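PDB 3H16: TIR protein from Paracoccus denitrificans PD1222, which belongs to the TIR-domain family, whose members fold as a parallel beta sheet flanked by helices on both faces. Local coordinates for residues I25-E30 with V50-F55; A40-A45 with S140-V145; A46-W51 with D147-I152; L57-S62 with F86-P91; S74-V79 with R106-P111. All coordinates share one frame; numbering follows the deposited sequence.

Contact 1 of 5, residues I25-E30 with V50-F55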
# COMPACT_ATOMS: atom_id res chain seq x y z
N ILE B 25 14.55 -4.63 11.96
CA ILE B 25 13.60 -5.74 11.82
C ILE B 25 13.19 -6.42 13.14
O ILE B 25 13.93 -7.26 13.67
CB ILE B 25 14.17 -6.85 10.91
CG1 ILE B 25 14.67 -6.25 9.60
CG2 ILE B 25 13.09 -7.88 10.62
CD1 ILE B 25 15.25 -7.26 8.65
N SER B 26 12.02 -6.05 13.66
CA SER B 26 11.50 -6.64 14.90
C SER B 26 11.08 -8.08 14.58
O SER B 26 10.41 -8.33 13.58
CB SER B 26 10.30 -5.84 15.40
OG SER B 26 9.81 -6.36 16.62
N HIS B 27 11.46 -9.02 15.44
CA HIS B 27 11.14 -10.42 15.19
C HIS B 27 11.34 -11.26 16.44
O HIS B 27 12.08 -10.87 17.36
CB HIS B 27 12.07 -10.97 14.11
CG HIS B 27 13.51 -11.02 14.53
ND1 HIS B 27 14.30 -9.89 14.57
CD2 HIS B 27 14.27 -12.03 15.00
CE1 HIS B 27 15.49 -10.22 15.05
NE2 HIS B 27 15.50 -11.51 15.31
N ALA B 28 10.71 -12.44 16.46
CA ALA B 28 10.84 -13.38 17.57
C ALA B 28 12.18 -14.10 17.38
O ALA B 28 12.50 -14.53 16.26
CB ALA B 28 9.68 -14.39 17.53
N TRP B 29 12.96 -14.25 18.44
CA TRP B 29 14.28 -14.88 18.32
C TRP B 29 14.31 -16.13 17.44
O TRP B 29 15.24 -16.32 16.66
CB TRP B 29 14.87 -15.19 19.70
CG TRP B 29 14.33 -16.42 20.36
CD1 TRP B 29 13.33 -16.48 21.29
CD2 TRP B 29 14.78 -17.76 20.16
NE1 TRP B 29 13.13 -17.78 21.68
CE2 TRP B 29 14.01 -18.59 21.01
CE3 TRP B 29 15.77 -18.35 19.36
CZ2 TRP B 29 14.19 -19.97 21.08
CZ3 TRP B 29 15.95 -19.73 19.43
CH2 TRP B 29 15.17 -20.52 20.28
N GLU B 30 13.30 -16.96 17.56
CA GLU B 30 13.23 -18.19 16.78
C GLU B 30 13.30 -17.95 15.27
O GLU B 30 13.72 -18.83 14.53
CB GLU B 30 11.94 -18.95 17.13
CG GLU B 30 11.81 -19.27 18.62
CD GLU B 30 10.92 -18.28 19.36
OE1 GLU B 30 11.05 -17.06 19.15
OE2 GLU B 30 10.10 -18.74 20.18
N VAL B 50 20.52 -2.07 7.15
CA VAL B 50 19.68 -2.84 8.07
C VAL B 50 20.32 -3.33 9.36
O VAL B 50 21.44 -3.84 9.36
CB VAL B 50 19.15 -4.10 7.34
CG1 VAL B 50 18.06 -4.77 8.17
CG2 VAL B 50 18.65 -3.74 5.96
N TRP B 51 19.60 -3.17 10.47
CA TRP B 51 20.04 -3.69 11.76
C TRP B 51 18.87 -4.44 12.38
O TRP B 51 17.71 -4.10 12.16
CB TRP B 51 20.60 -2.59 12.69
CG TRP B 51 19.67 -1.54 13.21
CD1 TRP B 51 18.61 -1.00 12.57
CD2 TRP B 51 19.82 -0.80 14.44
NE1 TRP B 51 18.08 0.03 13.32
CE2 TRP B 51 18.81 0.18 14.46
CE3 TRP B 51 20.72 -0.87 15.51
CZ2 TRP B 51 18.66 1.08 15.53
CZ3 TRP B 51 20.57 0.03 16.57
CH2 TRP B 51 19.54 0.99 16.57
N TYR B 52 19.18 -5.50 13.12
CA TYR B 52 18.16 -6.33 13.74
C TYR B 52 18.70 -7.24 14.84
O TYR B 52 17.93 -7.89 15.55
CB TYR B 52 17.51 -7.22 12.68
CG TYR B 52 18.50 -8.16 12.04
CD1 TYR B 52 19.36 -7.71 11.04
CD2 TYR B 52 18.60 -9.49 12.45
CE1 TYR B 52 20.31 -8.56 10.47
CE2 TYR B 52 19.54 -10.35 11.89
CZ TYR B 52 20.40 -9.87 10.90
OH TYR B 52 21.34 -10.70 10.32
N ASP B 53 20.02 -7.31 14.99
CA ASP B 53 20.60 -8.18 15.99
C ASP B 53 20.09 -7.91 17.41
O ASP B 53 19.85 -8.85 18.17
CB ASP B 53 22.12 -8.08 15.96
CG ASP B 53 22.78 -9.12 16.82
OD1 ASP B 53 22.55 -10.32 16.56
OD2 ASP B 53 23.51 -8.74 17.76
N ASP B 54 19.93 -6.64 17.77
CA ASP B 54 19.44 -6.28 19.10
C ASP B 54 17.94 -6.07 19.07
O ASP B 54 17.41 -5.22 19.78
CB ASP B 54 20.12 -5.00 19.61
CG ASP B 54 21.49 -5.26 20.23
OD1 ASP B 54 22.05 -4.31 20.81
OD2 ASP B 54 22.01 -6.40 20.13
N PHE B 55 17.26 -6.84 18.23
CA PHE B 55 15.82 -6.72 18.10
C PHE B 55 15.10 -8.06 18.15
O PHE B 55 13.92 -8.14 17.78
CB PHE B 55 15.49 -5.97 16.82
CG PHE B 55 15.88 -4.53 16.84
CD1 PHE B 55 15.11 -3.59 17.52
CD2 PHE B 55 17.05 -4.10 16.21
CE1 PHE B 55 15.49 -2.25 17.57
CE2 PHE B 55 17.44 -2.75 16.26
CZ PHE B 55 16.66 -1.83 16.94
O HOH W 1 11.87 -6.15 18.07
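Ile25 and Trp51 provide the direct hydrogen bond here: Ile25 N donates to Trp51 O over 3.2 Å, lying in the plane of that carbonyl, with an N-H...O angle of 145°. It ties strand 21-28 to strand 50-57, the two parallel strands that helix 32-45 joins in a beta-alpha-beta unit. Farther along, where segment 50-55 leaves regular strand form, a water takes over: it donates to Phe55 O at 2.9 Å and also pairs with Ser26 OG.

Apolar contact accompanies this bond. Ile25 CD1 rests 3.8 Å from Val50 CG1, the two side chains crossing obliquely, while Ile25 CB meets Tyr52 CB at the same distance of 3.8 Å. The Tyr52 ring leads on to helix 32-45, where it touches Ala40.

The third kind of contact belongs to His27. Its CG sits between the backbone N and the carbonyl carbon (chi1 65°), and its ND1 donates a nearly straight bond, 2.8 Å, back to Ile25 O, which lies almost in the ring plane. CE1 then points edge-on at Tyr52 O, 3.4 Å away, an oxygen that also accepts from Phe55 N at 3.0 Å.

The imidazole is thus fixed in rotation by its own strand, and its polarised C-H probably adds a weak attraction to a carbonyl already engaged in closing a turn.

Contact 2 of 5, residues A40-A45 with S140-V145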
# COMPACT_ATOMS: atom_id res chain seq x y z
N ALA B 40 17.55 -9.90 5.77
CA ALA B 40 18.53 -8.84 6.03
C ALA B 40 19.58 -8.80 4.94
O ALA B 40 19.96 -7.72 4.48
CB ALA B 40 19.19 -9.05 7.39
N HIS B 41 20.07 -9.97 4.54
CA HIS B 41 21.08 -10.07 3.50
C HIS B 41 20.51 -9.48 2.21
O HIS B 41 21.10 -8.56 1.62
CB HIS B 41 21.47 -11.53 3.28
CG HIS B 41 22.67 -11.72 2.40
ND1 HIS B 41 23.94 -11.37 2.80
CD2 HIS B 41 22.78 -12.19 1.14
CE1 HIS B 41 24.79 -11.63 1.82
NE2 HIS B 41 24.11 -12.12 0.80
N THR B 42 19.36 -10.01 1.79
CA THR B 42 18.69 -9.55 0.57
C THR B 42 18.44 -8.05 0.55
O THR B 42 18.63 -7.41 -0.47
CB THR B 42 17.36 -10.27 0.39
OG1 THR B 42 17.58 -11.68 0.44
CG2 THR B 42 16.74 -9.90 -0.94
N LEU B 43 18.00 -7.50 1.68
CA LEU B 43 17.76 -6.07 1.77
C LEU B 43 19.05 -5.26 1.63
O LEU B 43 19.08 -4.26 0.90
CB LEU B 43 17.10 -5.74 3.11
CG LEU B 43 15.57 -5.71 3.19
CD1 LEU B 43 15.16 -5.54 4.66
CD2 LEU B 43 15.03 -4.57 2.35
N ARG B 44 20.11 -5.67 2.32
CA ARG B 44 21.39 -4.95 2.23
C ARG B 44 21.96 -5.03 0.81
O ARG B 44 22.50 -4.05 0.29
CB ARG B 44 22.40 -5.51 3.22
CG ARG B 44 22.02 -5.29 4.66
CD ARG B 44 23.06 -5.82 5.60
NE ARG B 44 22.56 -5.88 6.97
CZ ARG B 44 23.23 -6.38 8.00
NH1 ARG B 44 24.45 -6.88 7.82
NH2 ARG B 44 22.68 -6.40 9.21
N ALA B 45 21.83 -6.20 0.19
CA ALA B 45 22.30 -6.40 -1.17
C ALA B 45 21.59 -5.43 -2.09
O ALA B 45 22.12 -5.06 -3.13
CB ALA B 45 22.02 -7.83 -1.62
N SER B 140 7.69 -13.31 -3.11
CA SER B 140 8.97 -13.89 -2.72
C SER B 140 9.68 -12.82 -1.87
O SER B 140 9.24 -11.67 -1.82
CB SER B 140 9.81 -14.21 -3.96
OG SER B 140 9.98 -13.04 -4.74
N VAL B 141 10.77 -13.19 -1.20
CA VAL B 141 11.47 -12.20 -0.42
C VAL B 141 12.00 -11.09 -1.33
O VAL B 141 12.05 -9.92 -0.92
CB VAL B 141 12.64 -12.80 0.33
CG1 VAL B 141 13.35 -11.72 1.15
CG2 VAL B 141 12.12 -13.91 1.23
N ASP B 142 12.37 -11.44 -2.55
CA ASP B 142 12.88 -10.45 -3.49
C ASP B 142 11.82 -9.41 -3.84
O ASP B 142 12.08 -8.21 -3.83
CB ASP B 142 13.38 -11.11 -4.77
CG ASP B 142 14.59 -11.98 -4.53
OD1 ASP B 142 15.57 -11.47 -3.96
OD2 ASP B 142 14.57 -13.16 -4.92
N GLU B 143 10.62 -9.89 -4.15
CA GLU B 143 9.54 -8.99 -4.51
C GLU B 143 9.26 -8.07 -3.33
O GLU B 143 9.11 -6.86 -3.51
CB GLU B 143 8.29 -9.78 -4.90
CG GLU B 143 8.41 -10.46 -6.25
CD GLU B 143 7.29 -11.46 -6.50
OE1 GLU B 143 7.32 -12.57 -5.92
OE2 GLU B 143 6.37 -11.14 -7.28
N ILE B 144 9.21 -8.65 -2.13
CA ILE B 144 8.97 -7.84 -0.93
C ILE B 144 10.09 -6.82 -0.75
O ILE B 144 9.84 -5.67 -0.40
CB ILE B 144 8.87 -8.72 0.35
CG1 ILE B 144 7.64 -9.62 0.27
CG2 ILE B 144 8.77 -7.82 1.57
CD1 ILE B 144 7.50 -10.58 1.45
N VAL B 145 11.33 -7.24 -0.99
CA VAL B 145 12.47 -6.35 -0.85
C VAL B 145 12.38 -5.21 -1.87
O VAL B 145 12.74 -4.06 -1.56
CB VAL B 145 13.79 -7.11 -1.01
CG1 VAL B 145 14.94 -6.13 -1.17
CG2 VAL B 145 14.03 -7.99 0.21
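Thr42 meets helix 141-153 with its methyl, although an aspartate carboxylate stands beside it: CG2 lies 3.6 Å from Asp142 OD1, the two side chains crossing at about a right angle. The first torsion explains this choice. OG1 is anti to the carbonyl carbon (chi1 -54°), and the hydroxyl bonds back to Ala38 O of its own helix, while CG2 is directed at the neighbour.

Most of the interface is carbon against carbon. Thr42 CG2 approaches Val145 CG2 to 3.5 Å, and the other branch of the valine, CG1, lies 3.9 Å from Leu43 CD2, so the two methyls of Val145 lean mainly on Thr42 and Leu43 respectively. The short helical segments run in the same general sense, inclined by 46° with their axes 9.9 Å apart at closest approach, and side chains of modest size span that gap. Leu39, a turn earlier, extends the patch against Val141 and Val145.

A capping box starts helix 141-153. Glu143 N donates to Ser140 OG at 3.3 Å, and Glu143 OE1 answers by accepting from Ser140 N at 2.9 Å, almost straight, and from Ser140 OG.

The Thr42 hydroxyl and the capping groups thus find partners within their own segments or helix, and van der Waals packing joins the helices; the carboxylates of Asp142 and Glu143 probably gain from the positive end of the helix dipole.

Contact 3 of 5, residues A46-W51 with D147-I152; sequences AGAEVW and DLMAII
Met149 reaches from helix 141-153 across to Ala46, Gly47 and Ala48, the turn between helix 32-45 and strand 50-57. Its CB is directed at that turn, and CG, anti to the carbonyl carbon, lies 3.8 Å from Ala46 CB. The chain then bends twice. The first bend (chi2 -51°) puts SD 3.7 Å from Ala48 CB and 3.9 Å from Ala46 O; the second (chi3 -69°) folds the terminal methyl back over the peptide backbone. There CE lies 3.8 Å from both Gly47 C and Ala48 N, so the tip of the side chain covers main chain as much as side chain; its modelled approach to Ala46 O is too short to be relied on.

Gly47 has positive phi (105°) and forms the Schellman motif that ends helix 32-45, with two bonds back into its last turn. Ile152, one turn beyond Met149, completes the contact: its CD1 touches Ala48 CB at 3.8 Å, so Ala48 CB lies against both Met149 SD and Ile152 CD1. Ile152 also rests on Ile23 of strand 21-28, whereas Asp147 elsewhere on the same helix bonds to Gln92 N of the second subunit.

Contact here is made by polarisable sulfur and by methyl groups against small residues. It rests on van der Waals fit, with Met149, Ala48 and Ile152 buried and Gly47 at the exposed margin, while the Schellman bonds tie the turn back to its own helix.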
# COMPACT_ATOMS: atom_id res chain seq x y z
N ALA B 46 20.38 -5.02 -1.71
CA ALA B 46 19.62 -4.09 -2.53
C ALA B 46 19.91 -2.64 -2.16
O ALA B 46 19.33 -1.72 -2.74
CB ALA B 46 18.13 -4.38 -2.41
N GLY B 47 20.79 -2.44 -1.19
CA GLY B 47 21.14 -1.08 -0.82
C GLY B 47 20.57 -0.53 0.47
O GLY B 47 20.79 0.64 0.78
N ALA B 48 19.82 -1.33 1.21
CA ALA B 48 19.27 -0.82 2.46
C ALA B 48 20.26 -1.03 3.59
O ALA B 48 21.05 -1.97 3.58
CB ALA B 48 17.94 -1.52 2.78
N GLU B 49 20.24 -0.11 4.55
CA GLU B 49 21.10 -0.19 5.72
C GLU B 49 20.18 -0.84 6.76
O GLU B 49 19.19 -0.25 7.18
CB GLU B 49 21.51 1.22 6.15
CG GLU B 49 22.74 1.29 7.01
CD GLU B 49 22.54 0.63 8.34
OE1 GLU B 49 21.50 0.90 8.99
OE2 GLU B 49 23.41 -0.17 8.75
N VAL B 50 20.52 -2.07 7.15
CA VAL B 50 19.68 -2.84 8.07
C VAL B 50 20.32 -3.33 9.36
O VAL B 50 21.44 -3.84 9.36
CB VAL B 50 19.15 -4.10 7.34
CG1 VAL B 50 18.06 -4.77 8.17
CG2 VAL B 50 18.65 -3.74 5.96
N TRP B 51 19.60 -3.17 10.47
CA TRP B 51 20.04 -3.69 11.76
C TRP B 51 18.87 -4.44 12.38
O TRP B 51 17.71 -4.10 12.16
CB TRP B 51 20.60 -2.59 12.69
CG TRP B 51 19.67 -1.54 13.21
CD1 TRP B 51 18.61 -1.00 12.57
CD2 TRP B 51 19.82 -0.80 14.44
NE1 TRP B 51 18.08 0.03 13.32
CE2 TRP B 51 18.81 0.18 14.46
CE3 TRP B 51 20.72 -0.87 15.51
CZ2 TRP B 51 18.66 1.08 15.53
CZ3 TRP B 51 20.57 0.03 16.57
CH2 TRP B 51 19.54 0.99 16.57
N ASP B 147 9.64 -3.89 -2.95
CA ASP B 147 8.64 -2.99 -2.39
C ASP B 147 9.23 -2.14 -1.26
O ASP B 147 8.95 -0.94 -1.17
CB ASP B 147 7.43 -3.78 -1.85
CG ASP B 147 6.66 -4.49 -2.95
OD1 ASP B 147 6.46 -3.89 -4.03
OD2 ASP B 147 6.23 -5.66 -2.73
N LEU B 148 10.03 -2.77 -0.40
CA LEU B 148 10.64 -2.06 0.72
C LEU B 148 11.63 -0.99 0.25
O LEU B 148 11.70 0.09 0.84
CB LEU B 148 11.33 -3.05 1.65
CG LEU B 148 10.37 -4.02 2.35
CD1 LEU B 148 11.17 -5.13 3.00
CD2 LEU B 148 9.54 -3.29 3.38
N MET B 149 12.39 -1.29 -0.80
CA MET B 149 13.34 -0.33 -1.34
C MET B 149 12.56 0.82 -1.96
O MET B 149 12.99 1.97 -1.91
CB MET B 149 14.24 -0.98 -2.40
CG MET B 149 15.21 -2.00 -1.85
SD MET B 149 16.18 -1.38 -0.45
CE MET B 149 17.20 -0.17 -1.25
N ALA B 150 11.42 0.50 -2.55
CA ALA B 150 10.58 1.52 -3.16
C ALA B 150 10.10 2.47 -2.08
O ALA B 150 10.09 3.68 -2.27
CB ALA B 150 9.41 0.88 -3.83
N ILE B 151 9.70 1.90 -0.94
CA ILE B 151 9.20 2.66 0.20
C ILE B 151 10.32 3.47 0.86
O ILE B 151 10.08 4.56 1.37
CB ILE B 151 8.55 1.73 1.25
CG1 ILE B 151 7.25 1.15 0.69
CG2 ILE B 151 8.26 2.49 2.53
CD1 ILE B 151 6.55 0.19 1.63
N ILE B 152 11.53 2.94 0.85
CA ILE B 152 12.66 3.65 1.42
C ILE B 152 12.98 4.88 0.58
O ILE B 152 13.23 5.97 1.11
CB ILE B 152 13.92 2.75 1.48
CG1 ILE B 152 13.86 1.84 2.69
CG2 ILE B 152 15.17 3.60 1.52
CD1 ILE B 152 15.11 0.99 2.85

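Contact 4 of 5, residues L57-S62 with F86-P91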
# COMPACT_ATOMS: atom_id res chain seq x y z
N LEU B 57 13.16 -10.93 19.97
CA LEU B 57 12.28 -10.87 21.13
C LEU B 57 12.06 -12.22 21.83
O LEU B 57 12.09 -13.28 21.20
CB LEU B 57 10.96 -10.25 20.70
CG LEU B 57 11.13 -8.83 20.13
CD1 LEU B 57 9.86 -8.38 19.45
CD2 LEU B 57 11.52 -7.87 21.25
N ARG B 58 11.86 -12.14 23.14
CA ARG B 58 11.61 -13.30 24.00
C ARG B 58 10.44 -12.97 24.92
O ARG B 58 10.22 -11.80 25.27
CB ARG B 58 12.87 -13.60 24.81
CG ARG B 58 14.10 -13.80 23.94
CD ARG B 58 15.35 -14.02 24.78
NE ARG B 58 15.65 -12.89 25.64
CZ ARG B 58 16.67 -12.85 26.48
NH1 ARG B 58 17.50 -13.88 26.58
NH2 ARG B 58 16.88 -11.77 27.24
N PRO B 59 9.67 -13.99 25.35
CA PRO B 59 8.51 -13.77 26.22
C PRO B 59 8.89 -12.83 27.34
O PRO B 59 9.92 -13.02 27.98
CB PRO B 59 8.19 -15.17 26.75
CG PRO B 59 8.66 -16.06 25.65
CD PRO B 59 9.98 -15.43 25.27
N GLY B 60 8.07 -11.81 27.58
CA GLY B 60 8.39 -10.89 28.66
C GLY B 60 8.99 -9.60 28.16
O GLY B 60 8.61 -8.52 28.63
N ASP B 61 9.94 -9.69 27.23
CA ASP B 61 10.57 -8.50 26.67
C ASP B 61 9.52 -7.46 26.36
O ASP B 61 8.34 -7.79 26.18
CB ASP B 61 11.32 -8.82 25.38
CG ASP B 61 12.63 -9.53 25.63
OD1 ASP B 61 13.37 -9.11 26.54
OD2 ASP B 61 12.92 -10.51 24.90
N SER B 62 9.94 -6.20 26.29
CA SER B 62 9.03 -5.11 26.00
C SER B 62 9.02 -4.72 24.52
O SER B 62 9.87 -3.94 24.08
CB SER B 62 9.39 -3.88 26.82
OG SER B 62 8.64 -2.74 26.40
N PHE B 86 3.71 -14.72 17.60
CA PHE B 86 2.39 -14.75 18.23
C PHE B 86 2.41 -15.50 19.56
O PHE B 86 1.76 -15.08 20.52
CB PHE B 86 1.35 -15.41 17.32
CG PHE B 86 1.06 -14.64 16.06
CD1 PHE B 86 1.31 -13.27 15.98
CD2 PHE B 86 0.49 -15.27 14.96
CE1 PHE B 86 0.99 -12.55 14.83
CE2 PHE B 86 0.17 -14.56 13.81
CZ PHE B 86 0.42 -13.19 13.74
N LYS B 87 3.16 -16.59 19.62
CA LYS B 87 3.23 -17.38 20.83
C LYS B 87 3.99 -16.72 21.96
O LYS B 87 4.27 -17.36 22.97
CB LYS B 87 3.83 -18.76 20.53
CG LYS B 87 2.92 -19.62 19.65
CD LYS B 87 3.34 -21.08 19.66
CE LYS B 87 2.38 -21.93 18.84
NZ LYS B 87 2.78 -23.36 18.85
N LYS B 88 4.32 -15.45 21.81
CA LYS B 88 5.04 -14.74 22.86
C LYS B 88 4.07 -14.15 23.89
O LYS B 88 4.48 -13.72 24.97
CB LYS B 88 5.91 -13.61 22.27
CG LYS B 88 7.12 -14.07 21.46
CD LYS B 88 8.19 -14.67 22.35
CE LYS B 88 9.33 -15.23 21.54
NZ LYS B 88 8.80 -16.20 20.56
N GLU B 89 2.78 -14.13 23.54
CA GLU B 89 1.75 -13.60 24.43
C GLU B 89 1.95 -12.14 24.82
O GLU B 89 2.12 -11.82 26.00
CB GLU B 89 1.67 -14.43 25.72
CG GLU B 89 1.23 -15.87 25.53
CD GLU B 89 0.90 -16.54 26.85
OE1 GLU B 89 1.79 -16.62 27.73
OE2 GLU B 89 -0.26 -16.99 27.02
N TRP B 90 1.94 -11.24 23.85
CA TRP B 90 2.12 -9.83 24.16
C TRP B 90 0.78 -9.28 24.61
O TRP B 90 -0.25 -9.59 24.02
CB TRP B 90 2.56 -9.05 22.92
CG TRP B 90 3.68 -9.64 22.15
CD1 TRP B 90 3.59 -10.32 20.97
CD2 TRP B 90 5.07 -9.58 22.47
NE1 TRP B 90 4.84 -10.68 20.53
CE2 TRP B 90 5.76 -10.25 21.44
CE3 TRP B 90 5.79 -9.04 23.54
CZ2 TRP B 90 7.15 -10.38 21.44
CZ3 TRP B 90 7.17 -9.17 23.54
CH2 TRP B 90 7.84 -9.84 22.49
N PRO B 91 0.78 -8.45 25.67
CA PRO B 91 -0.48 -7.86 26.16
C PRO B 91 -0.94 -6.85 25.12
O PRO B 91 -0.12 -6.39 24.31
CB PRO B 91 -0.05 -7.17 27.46
CG PRO B 91 1.17 -7.95 27.89
CD PRO B 91 1.89 -8.16 26.59
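Leu57 and Trp90 form the main apolar contact, their side chains crossing at about a right angle. The six-membered end of the indole comes in edge-on, with CH2 3.6 Å from Leu57 CB and 3.9 Å from Leu57 CD1. On one face of the same ring lies Lys88 CB, offset toward the rim.

The methylenes of Lys88 cross the Pro59 ring at a slant. CD packs 3.5 Å from Pro59 CD, and CE passes 3.4 Å from Leu57 O. A bend at the last torsion (chi4 -55°) takes NZ away to His84 O and the carboxylate of Glu30.

A close polar approach is that of Asp61 O, in the indole plane and 3.2 Å from Trp90 CZ3; Trp90 NE1 itself is bonded outside the two segments, to Phe85 O.

Within segment 57-62, Arg58 N makes a bent bond (132°) to the anti lone pair of Asp61 OD2, its short length doubtful, and Asp61 N returns to Arg58 O at 2.9 Å, closing a type II turn with Pro59 and Gly60 at its corners.

This Pro-Gly turn, between strand 50-57 and helix 63-73, occupies the place of the BB loop of TIR domains, here packed against the loop after helix 83-86 through Trp90 and Lys88.

Contact 5 of 5, residues S74-V79 with R106-P111; sequences SRFGIV and RSRILP
Two neighbouring parallel strands of the central TIR sheet, 74-81 and 109-113, meet here, with Gly77 beside Ile109, Ile78 beside Leu110 and Val79 beside Pro111. Three backbone bonds make the ladder: Gly77 N to Arg108 O (2.6 Å), Leu110 N to Gly77 O (2.7 Å) and Val79 N to Leu110 O (2.9 Å). CA-H...O contacts such as Ile109 CA to Gly77 O, 3.3 Å, fill in between them.

Ile78 and Leu110 turn to one face of the sheet, where Leu148 of helix 141-153 covers both. On the other face Val79 CG1 lies 3.8 Å from Pro111 CB, and Ile109 reaches helix 63-73. At the entry to the strands the Phe76 ring presents its edge to Arg108, CD1 standing 3.9 Å from Arg108 CA. Nearby, Arg106 NE bonds to Ser125 O of the second subunit.

The guanidinium of Arg108 closes this end. Its chain bends at chi3 (69°), and NH2 makes a weak bond to Ser74 O and another bond to Leu71 O, in the last turn of helix 63-73. NE gives the straighter grip on Arg75 O, 3.1 Å at 166°, with that oxygen almost in the guanidinium plane.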
# COMPACT_ATOMS: atom_id res chain seq x y z
N SER B 74 16.10 4.62 13.17
CA SER B 74 15.78 4.09 11.85
C SER B 74 14.69 4.89 11.20
O SER B 74 13.95 5.61 11.87
CB SER B 74 15.33 2.63 11.95
OG SER B 74 16.22 1.85 12.73
N ARG B 75 14.58 4.75 9.88
CA ARG B 75 13.57 5.45 9.11
C ARG B 75 12.27 4.67 9.18
O ARG B 75 11.20 5.22 9.43
CB ARG B 75 14.04 5.59 7.67
CG ARG B 75 15.34 6.37 7.55
CD ARG B 75 15.91 6.31 6.15
NE ARG B 75 14.99 6.83 5.16
CZ ARG B 75 15.27 6.93 3.87
NH1 ARG B 75 16.45 6.53 3.42
NH2 ARG B 75 14.36 7.41 3.03
N PHE B 76 12.37 3.37 8.94
CA PHE B 76 11.21 2.49 8.99
C PHE B 76 11.57 1.25 9.79
O PHE B 76 12.74 0.94 10.01
CB PHE B 76 10.77 2.07 7.58
CG PHE B 76 10.32 3.21 6.71
CD1 PHE B 76 9.13 3.88 6.98
CD2 PHE B 76 11.09 3.61 5.61
CE1 PHE B 76 8.70 4.95 6.16
CE2 PHE B 76 10.68 4.66 4.79
CZ PHE B 76 9.48 5.34 5.07
N GLY B 77 10.54 0.54 10.23
CA GLY B 77 10.76 -0.67 10.97
C GLY B 77 9.91 -1.73 10.31
O GLY B 77 8.91 -1.42 9.67
N ILE B 78 10.34 -2.98 10.44
CA ILE B 78 9.63 -4.13 9.89
C ILE B 78 9.35 -5.06 11.06
O ILE B 78 10.18 -5.18 11.97
CB ILE B 78 10.51 -4.94 8.87
CG1 ILE B 78 10.67 -4.18 7.56
CG2 ILE B 78 9.89 -6.30 8.59
CD1 ILE B 78 11.62 -4.89 6.60
N VAL B 79 8.19 -5.69 11.07
CA VAL B 79 7.90 -6.63 12.13
C VAL B 79 7.48 -7.94 11.45
O VAL B 79 6.58 -7.95 10.61
CB VAL B 79 6.80 -6.11 13.11
CG1 VAL B 79 5.46 -6.00 12.40
CG2 VAL B 79 6.68 -7.04 14.28
N ARG B 106 0.86 7.04 6.21
CA ARG B 106 1.61 5.80 6.18
C ARG B 106 2.17 5.49 7.57
O ARG B 106 2.32 6.38 8.40
CB ARG B 106 2.74 5.88 5.16
CG ARG B 106 2.26 6.23 3.75
CD ARG B 106 3.29 5.87 2.68
NE ARG B 106 3.26 4.46 2.30
CZ ARG B 106 3.82 3.47 3.00
NH1 ARG B 106 4.47 3.72 4.13
NH2 ARG B 106 3.73 2.22 2.56
N SER B 107 2.46 4.21 7.81
CA SER B 107 3.01 3.78 9.08
C SER B 107 4.51 3.59 8.94
O SER B 107 5.00 3.30 7.85
CB SER B 107 2.36 2.46 9.51
OG SER B 107 2.51 1.46 8.51
N ARG B 108 5.23 3.75 10.04
CA ARG B 108 6.68 3.57 10.00
C ARG B 108 7.02 2.13 10.34
O ARG B 108 8.19 1.75 10.35
CB ARG B 108 7.38 4.53 10.97
CG ARG B 108 7.40 5.99 10.52
CD ARG B 108 8.10 6.86 11.54
NE ARG B 108 9.54 6.58 11.60
CZ ARG B 108 10.33 6.99 12.59
NH1 ARG B 108 9.83 7.69 13.60
NH2 ARG B 108 11.63 6.71 12.56
N ILE B 109 6.00 1.34 10.61
CA ILE B 109 6.20 -0.07 10.92
C ILE B 109 5.46 -0.92 9.89
O ILE B 109 4.23 -0.95 9.84
CB ILE B 109 5.71 -0.41 12.33
CG1 ILE B 109 6.55 0.34 13.36
CG2 ILE B 109 5.83 -1.91 12.58
CD1 ILE B 109 6.18 0.04 14.79
N LEU B 110 6.25 -1.61 9.07
CA LEU B 110 5.71 -2.46 8.03
C LEU B 110 5.71 -3.89 8.49
O LEU B 110 6.75 -4.45 8.85
CB LEU B 110 6.56 -2.31 6.76
CG LEU B 110 6.72 -0.86 6.29
CD1 LEU B 110 7.55 -0.82 5.03
CD2 LEU B 110 5.36 -0.24 6.02
N PRO B 111 4.53 -4.51 8.52
CA PRO B 111 4.42 -5.91 8.95
C PRO B 111 4.58 -6.86 7.77
O PRO B 111 4.24 -6.53 6.64
CB PRO B 111 3.02 -5.97 9.55
CG PRO B 111 2.25 -5.07 8.64
CD PRO B 111 3.20 -3.88 8.44

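Contacts 1 and 5 lie in the same five-stranded sheet, their centres about 13 Å apart, and strand 21-28 ties them together: Ser26 N lies 2.6 Å from Ile78 O, a probable hydrogen bond. Trp51, shared by contacts 1 and 3, probably bonds through NE1 to Ser74 OG of contact 5, 2.7 Å away. Contacts 2 and 3 are consecutive patches on helix 141-153, centres about 8 Å apart, and Leu43 O probably accepts from Ala48 N where they join. Contact 4 is at the far end of the domain, with its centre about 27 Å from that of contact 3, but it adjoins contact 1 through His27 O and Leu57 N, 2.8 Å apart. Contacts 3 and 5 both touch the second subunit.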